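Local coordinates for Trypsin/chymotrypsin inhibitor (Alocasia macrorrhizos, PDB 5YCZ), which inhibits the serine proteases trypsin and alpha-chymotrypsin as a Kunitz-type plant protease inhibitor, at residues A[42-47]-A[161-166]; A[32-37]-A[81-86]; A[133-138]-A[153-158]. All blocks are in the same frame, centred on the assembly; numbering follows the deposited sequence.

Interaction 1. Residues A[42-47]-A[161-166]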
# COMPACT_ATOMS: atom_id res chain seq x y z
N ASN A 42 -3.47 12.70 -6.12
CA ASN A 42 -2.13 13.27 -6.04
C ASN A 42 -1.68 13.36 -4.59
O ASN A 42 -2.50 13.38 -3.66
CB ASN A 42 -2.08 14.67 -6.67
CG ASN A 42 -2.56 14.69 -8.08
OD1 ASN A 42 -2.16 13.86 -8.90
ND2 ASN A 42 -3.44 15.62 -8.38
N VAL A 43 -0.37 13.43 -4.40
CA VAL A 43 0.18 13.66 -3.07
C VAL A 43 -0.01 15.12 -2.70
O VAL A 43 0.33 16.02 -3.47
CB VAL A 43 1.65 13.23 -3.02
CG1 VAL A 43 2.21 13.35 -1.59
CG2 VAL A 43 1.73 11.79 -3.46
N ALA A 44 -0.58 15.36 -1.52
CA ALA A 44 -0.96 16.70 -1.08
C ALA A 44 -0.62 16.88 0.39
O ALA A 44 -0.55 15.91 1.15
CB ALA A 44 -2.46 16.97 -1.29
N GLN A 45 -0.42 18.13 0.80
CA GLN A 45 -0.28 18.44 2.22
C GLN A 45 -1.66 18.62 2.84
O GLN A 45 -2.45 19.46 2.39
CB GLN A 45 0.56 19.71 2.44
CG GLN A 45 0.53 20.23 3.88
CD GLN A 45 1.49 21.38 4.16
OE1 GLN A 45 1.26 22.53 3.77
NE2 GLN A 45 2.57 21.06 4.88
N ALA A 46 -1.94 17.83 3.90
CA ALA A 46 -3.15 17.94 4.73
C ALA A 46 -3.37 19.37 5.21
O ALA A 46 -2.45 20.19 5.16
CB ALA A 46 -3.03 16.99 5.93
N PRO A 47 -4.57 19.73 5.67
CA PRO A 47 -4.72 21.02 6.33
C PRO A 47 -4.03 21.00 7.70
O PRO A 47 -3.67 19.95 8.23
CB PRO A 47 -6.23 21.19 6.45
CG PRO A 47 -6.73 19.80 6.51
CD PRO A 47 -5.85 19.01 5.58
N GLY A 161 -4.56 25.63 -5.57
CA GLY A 161 -5.99 25.86 -5.64
C GLY A 161 -6.70 25.08 -4.55
O GLY A 161 -6.67 25.49 -3.39
N LYS A 162 -7.31 23.94 -4.89
CA LYS A 162 -7.99 23.14 -3.86
C LYS A 162 -6.99 22.48 -2.91
O LYS A 162 -7.31 22.22 -1.75
CB LYS A 162 -8.88 22.09 -4.51
CG LYS A 162 -9.76 22.62 -5.64
CD LYS A 162 -11.19 22.07 -5.58
CE LYS A 162 -12.19 23.08 -6.18
NZ LYS A 162 -12.20 24.39 -5.45
N ASN A 163 -5.77 22.22 -3.36
CA ASN A 163 -4.84 21.53 -2.50
C ASN A 163 -3.44 22.09 -2.68
O ASN A 163 -3.11 22.72 -3.69
CB ASN A 163 -4.84 20.04 -2.79
CG ASN A 163 -6.14 19.40 -2.36
OD1 ASN A 163 -7.01 19.12 -3.19
ND2 ASN A 163 -6.29 19.19 -1.06
N VAL A 164 -2.64 21.86 -1.64
CA VAL A 164 -1.20 22.09 -1.69
C VAL A 164 -0.55 20.80 -2.16
O VAL A 164 -0.74 19.74 -1.57
CB VAL A 164 -0.68 22.50 -0.31
CG1 VAL A 164 0.81 22.50 -0.29
CG2 VAL A 164 -1.24 23.87 0.04
N LEU A 165 0.18 20.88 -3.27
CA LEU A 165 0.77 19.70 -3.86
C LEU A 165 2.29 19.78 -3.68
O LEU A 165 2.79 20.72 -3.04
CB LEU A 165 0.35 19.56 -5.34
CG LEU A 165 -1.16 19.36 -5.63
CD1 LEU A 165 -1.35 18.65 -6.92
CD2 LEU A 165 -1.87 18.54 -4.57
N LEU A 166 3.01 18.79 -4.19
CA LEU A 166 4.47 18.77 -4.14
C LEU A 166 5.02 18.91 -5.55
O LEU A 166 4.77 18.05 -6.39
CB LEU A 166 4.99 17.47 -3.53
CG LEU A 166 4.59 17.18 -2.07
CD1 LEU A 166 5.14 15.81 -1.66
CD2 LEU A 166 5.09 18.26 -1.12
O HOH W 1 1.84 16.52 -5.54

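Interaction 2. Residues A[32-37]-A[81-86]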
# COMPACT_ATOMS: atom_id res chain seq x y z
N LEU A 32 -3.47 12.18 0.40
CA LEU A 32 -3.85 11.97 -0.99
C LEU A 32 -5.10 12.79 -1.27
O LEU A 32 -6.02 12.80 -0.45
CB LEU A 32 -4.15 10.49 -1.25
CG LEU A 32 -2.96 9.54 -1.22
CD1 LEU A 32 -3.34 8.11 -1.60
CD2 LEU A 32 -1.90 10.08 -2.16
N ALA A 33 -5.15 13.47 -2.42
CA ALA A 33 -6.27 14.36 -2.70
C ALA A 33 -6.57 14.44 -4.20
O ALA A 33 -5.68 14.35 -5.04
CB ALA A 33 -6.01 15.79 -2.19
N ALA A 34 -7.85 14.64 -4.50
CA ALA A 34 -8.35 15.00 -5.83
C ALA A 34 -9.81 15.41 -5.66
O ALA A 34 -10.45 15.00 -4.68
CB ALA A 34 -8.20 13.83 -6.81
N PRO A 35 -10.37 16.23 -6.54
CA PRO A 35 -11.78 16.60 -6.38
C PRO A 35 -12.66 15.37 -6.42
O PRO A 35 -12.24 14.28 -6.82
CB PRO A 35 -12.05 17.53 -7.57
CG PRO A 35 -10.68 18.03 -7.97
CD PRO A 35 -9.75 16.88 -7.71
N LYS A 36 -13.90 15.56 -5.98
CA LYS A 36 -14.82 14.43 -5.83
C LYS A 36 -14.92 13.66 -7.14
O LYS A 36 -15.30 14.21 -8.18
CB LYS A 36 -16.19 14.93 -5.39
CG LYS A 36 -17.26 13.85 -5.41
CD LYS A 36 -17.95 13.70 -4.05
CE LYS A 36 -19.09 12.65 -4.12
NZ LYS A 36 -18.73 11.48 -5.00
N GLY A 37 -14.56 12.38 -7.08
CA GLY A 37 -14.66 11.50 -8.22
C GLY A 37 -13.56 11.67 -9.24
O GLY A 37 -13.69 11.16 -10.36
N PRO A 81 -5.76 1.35 1.30
CA PRO A 81 -6.64 1.37 0.15
C PRO A 81 -7.13 2.78 -0.07
O PRO A 81 -7.01 3.67 0.78
CB PRO A 81 -7.78 0.41 0.52
CG PRO A 81 -7.30 -0.32 1.71
CD PRO A 81 -6.39 0.64 2.43
N THR A 82 -7.75 2.94 -1.22
CA THR A 82 -7.98 4.23 -1.81
C THR A 82 -9.22 4.08 -2.67
O THR A 82 -9.58 2.97 -3.07
CB THR A 82 -6.74 4.63 -2.60
OG1 THR A 82 -5.75 5.15 -1.71
CG2 THR A 82 -7.02 5.59 -3.70
N ARG A 83 -9.89 5.20 -2.92
CA ARG A 83 -11.04 5.22 -3.81
C ARG A 83 -10.68 5.11 -5.28
O ARG A 83 -11.58 5.02 -6.12
CB ARG A 83 -11.85 6.50 -3.57
CG ARG A 83 -11.16 7.79 -4.00
CD ARG A 83 -12.21 8.88 -4.15
NE ARG A 83 -11.67 10.24 -4.10
CZ ARG A 83 -11.35 10.94 -5.17
NH1 ARG A 83 -11.51 10.39 -6.37
NH2 ARG A 83 -10.88 12.18 -5.03
N CYS A 84 -9.39 5.14 -5.63
CA CYS A 84 -8.92 5.06 -7.00
C CYS A 84 -8.14 3.77 -7.19
O CYS A 84 -7.57 3.23 -6.24
CB CYS A 84 -8.03 6.25 -7.37
SG CYS A 84 -8.89 7.86 -7.44
N PRO A 85 -8.12 3.24 -8.41
CA PRO A 85 -7.55 1.91 -8.65
C PRO A 85 -6.05 1.89 -8.87
O PRO A 85 -5.46 0.79 -8.87
CB PRO A 85 -8.27 1.48 -9.92
CG PRO A 85 -8.39 2.78 -10.68
CD PRO A 85 -8.78 3.77 -9.62
N GLN A 86 -5.44 3.06 -9.10
CA GLN A 86 -4.00 3.17 -9.27
C GLN A 86 -3.29 2.85 -7.97
O GLN A 86 -3.82 3.07 -6.88
CB GLN A 86 -3.62 4.59 -9.72
CG GLN A 86 -4.25 5.02 -11.03
CD GLN A 86 -5.63 5.62 -10.85
OE1 GLN A 86 -6.00 6.07 -9.76
NE2 GLN A 86 -6.40 5.63 -11.92

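Interaction 3. Residues A[133-138]-A[153-158]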
# COMPACT_ATOMS: atom_id res chain seq x y z
N ILE A 133 12.90 15.43 0.27
CA ILE A 133 12.76 14.38 -0.73
C ILE A 133 13.20 14.93 -2.07
O ILE A 133 12.84 16.05 -2.46
CB ILE A 133 11.32 13.88 -0.81
CG1 ILE A 133 10.89 13.42 0.58
CG2 ILE A 133 11.21 12.78 -1.87
CD1 ILE A 133 9.75 12.44 0.57
N GLU A 134 14.00 14.15 -2.78
CA GLU A 134 14.44 14.52 -4.10
C GLU A 134 13.83 13.56 -5.09
O GLU A 134 13.61 12.39 -4.77
CB GLU A 134 15.96 14.47 -4.19
CG GLU A 134 16.61 15.63 -3.45
CD GLU A 134 17.89 16.05 -4.10
OE1 GLU A 134 17.83 16.81 -5.11
OE2 GLU A 134 18.96 15.61 -3.61
N VAL A 135 13.53 14.08 -6.28
CA VAL A 135 13.10 13.27 -7.42
C VAL A 135 14.35 12.83 -8.18
O VAL A 135 15.04 13.66 -8.78
CB VAL A 135 12.17 14.08 -8.32
CG1 VAL A 135 11.51 13.19 -9.35
CG2 VAL A 135 11.15 14.83 -7.47
N CYS A 136 14.66 11.53 -8.17
CA CYS A 136 15.92 11.06 -8.76
C CYS A 136 15.68 9.91 -9.74
O CYS A 136 15.80 8.74 -9.38
CB CYS A 136 16.92 10.63 -7.68
SG CYS A 136 17.50 11.96 -6.61
N PRO A 137 15.35 10.23 -10.98
CA PRO A 137 15.00 9.17 -11.94
C PRO A 137 16.06 8.09 -12.09
O PRO A 137 15.72 6.98 -12.50
CB PRO A 137 14.80 9.94 -13.24
CG PRO A 137 14.33 11.26 -12.80
CD PRO A 137 15.06 11.56 -11.51
N CYS A 138 17.31 8.35 -11.76
CA CYS A 138 18.36 7.36 -11.93
C CYS A 138 18.66 6.68 -10.61
O CYS A 138 18.93 7.35 -9.61
CB CYS A 138 19.63 8.00 -12.49
SG CYS A 138 19.44 8.53 -14.18
N GLY A 153 15.34 17.32 -8.84
CA GLY A 153 15.41 18.33 -7.81
C GLY A 153 14.53 17.98 -6.62
O GLY A 153 14.06 16.86 -6.47
N THR A 154 14.31 18.97 -5.77
CA THR A 154 13.75 18.78 -4.45
C THR A 154 12.27 19.15 -4.43
O THR A 154 11.84 20.09 -5.11
CB THR A 154 14.53 19.61 -3.42
OG1 THR A 154 15.94 19.48 -3.69
CG2 THR A 154 14.29 19.11 -2.02
N LEU A 155 11.49 18.39 -3.66
CA LEU A 155 10.06 18.63 -3.54
C LEU A 155 9.80 19.81 -2.61
O LEU A 155 10.35 19.88 -1.51
CB LEU A 155 9.33 17.40 -3.01
CG LEU A 155 9.33 16.19 -3.94
CD1 LEU A 155 8.49 15.06 -3.37
CD2 LEU A 155 8.86 16.56 -5.33
N GLY A 156 8.97 20.74 -3.07
CA GLY A 156 8.52 21.82 -2.23
C GLY A 156 7.01 21.88 -2.26
O GLY A 156 6.37 21.24 -3.09
N LEU A 157 6.43 22.62 -1.32
CA LEU A 157 4.99 22.80 -1.32
C LEU A 157 4.58 23.71 -2.47
O LEU A 157 5.22 24.74 -2.73
CB LEU A 157 4.52 23.37 0.01
CG LEU A 157 4.86 22.55 1.25
CD1 LEU A 157 4.36 23.26 2.50
CD2 LEU A 157 4.30 21.15 1.13
N ALA A 158 3.49 23.35 -3.15
CA ALA A 158 3.07 24.03 -4.37
C ALA A 158 1.60 24.43 -4.25
O ALA A 158 0.72 23.57 -4.27
CB ALA A 158 3.27 23.13 -5.58
O HOH W 2 11.28 18.03 0.30

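Interaction 1. Residues A[42-47]-A[161-166]
Val164 O is gripped from strand 42-45 by two neighbouring residues. Gln45 N donates to Val164 O at 2.9 Å, with an N-H...O angle of 155° and the donor tilted out of the carbonyl plane. The CA-H of Ala44 adds a weaker contact, and Ala44 CA lies 3.1 Å from Val164 O. A little further along, water takes over. Water 1 donates to Val43 O and accepts from Leu166 N at 2.9 Å, so it spans the two backbones where they lie too far apart to bond directly. The strands run roughly antiparallel but are strongly twisted, with 122° between their directions. The contact pairs an early strand, 42-45, with a late one, 164-168, in the beta-trefoil of Kunitz-type inhibitors.

Leu165 spreads its two methyls over Asn42, Val43 and Ala44. Its CG stands beside the backbone N, anti to the carbonyl carbon (chi1 -63°). Leu165 CD2 sits 3.7 Å from Ala44 CB and also meets Val43 O. Leu165 CD1 reaches Asn42 ND2 at 4.0 Å. Gln45 and Val164 lie side by side and point the same way, with Gln45 CB 3.9 Å from Val164 CG1. Val43 CG1 touches Leu166 CD1 at 3.8 Å, and Trp90 packs against both residues. The polar ends look elsewhere: Asn42 OD1 is bonded to Thr100 OG1 and Gln45 NE2 to Gly28 O.

The direct backbone bonding is thus slight. One N-H...O bond and one bridging water set the polar match, and aliphatic contacts supply most of the rest. The water probably satisfies Val43 O and Leu166 N where the twisted strands have separated.

Interaction 2. Residues A[32-37]-A[81-86]
Arg83 reaches over to the backbone of Ala34, Pro35 and Gly37 at the surface of the beta-trefoil. It joins the loop after strand 74-77 to the turn that follows strand 30-33. The two segments are not paired with each other as strands.

The polar part across the contact rests on NH2 of Arg83. Arg83 NH2 donates to Pro35 O at 3.1 Å, but the N-H...O angle of 120° makes this bond weak. Ala34 O is nearer to Arg83 NH2, at 2.9 Å, and lies at the guanidinium edge; its angle is too poor for a hydrogen bond. The other terminal nitrogen, Arg83 NH1, bonds to Ser38 O, and this is the firmer anchor of the two. Arg83 CG sits between the backbone N and the carbonyl carbon (chi1 68°), and the chain runs extended from CG to NE.

Packing adds to this. Gly37 N lies 3.6 Å above the plane of the Arg83 guanidinium, offset toward the rim, and Ala34 CB comes within 3.6 Å of Arg83 NH2. Next to Arg83, Cys84 forms a disulfide with Cys39, which ties the same two regions covalently. Arg83 also packs on Thr105 of the second subunit of the homodimer.

At the far end, Leu32 and Thr82 cross at about a right angle, with Leu32 CD1 3.8 Å from Thr82 OG1.

Interaction 3. Residues A[133-138]-A[153-158]
Ile133 and Leu155, and Val135 and Gly153, join the antiparallel strands 131-135 and 153-159 through two nearly straight backbone bonds. Leu155 N donates to Ile133 O at 3.0 Å with an N-H...O angle of 170°. Val135 N donates to Gly153 O at 2.8 Å, also nearly linear. Both donors sit almost in line with the C=O they meet. The CA-H groups of Thr154 and Glu134 lean on the same two oxygens. Water 2 extends the pairing: it accepts from Ile133 N and donates to Leu155 O at 2.8 Å.

Leu155 carries the apolar side, one methyl to each neighbour. Leu155 CD2 meets Val135 CG2 at 3.6 Å, with the side chains crossing at about a right angle. Leu155 CD1 lies 3.9 Å from Ile133 CG2. Phe116 touches Ile133, and Leu166 touches Leu155, so this buried patch belongs to the sheet of the beta-trefoil and runs on into the strands flanking the pair.

Glu134 and Thr154, a non-hydrogen-bonded pair, lie on the other face. The Glu134 chain bends at chi2 (-148°), and Glu134 OE1 comes to 3.6 Å from Thr154 OG1. That hydroxyl is hydrogen-bonded elsewhere in the structure. Glu134 OE2 forms a weak, long ion pair with Arg119. Thr154 CG2 is turned to Ile133 O, 3.4 Å away. Past the strand end, Cys136 is bonded to Cys151 and Cys138 to Cys147, which pins the loop between the two strands.

How the interactions relate
From the N terminus, the chain passes 32-37 and then 42-47 on the next strand. Both await later partners. The first return is 81-86, which closes interaction 2. The chain then forms 133-138, turns through a short disulfide-bonded loop and comes back at 153-158, closing interaction 3. Segment 161-166 follows on the neighbouring strand and closes interaction 1. Interaction 3 is nested within interaction 1, interactions 1 and 2 cross, and 2 and 3 stand in series. The predicted reactive bond, Leu56-Ala57, lies inside the loops of 1 and 2. Interaction 1 joins an early to a late strand; interaction 3 joins two late strands of the same sheet; interaction 2 fastens a dimer-contacting loop beside its edge.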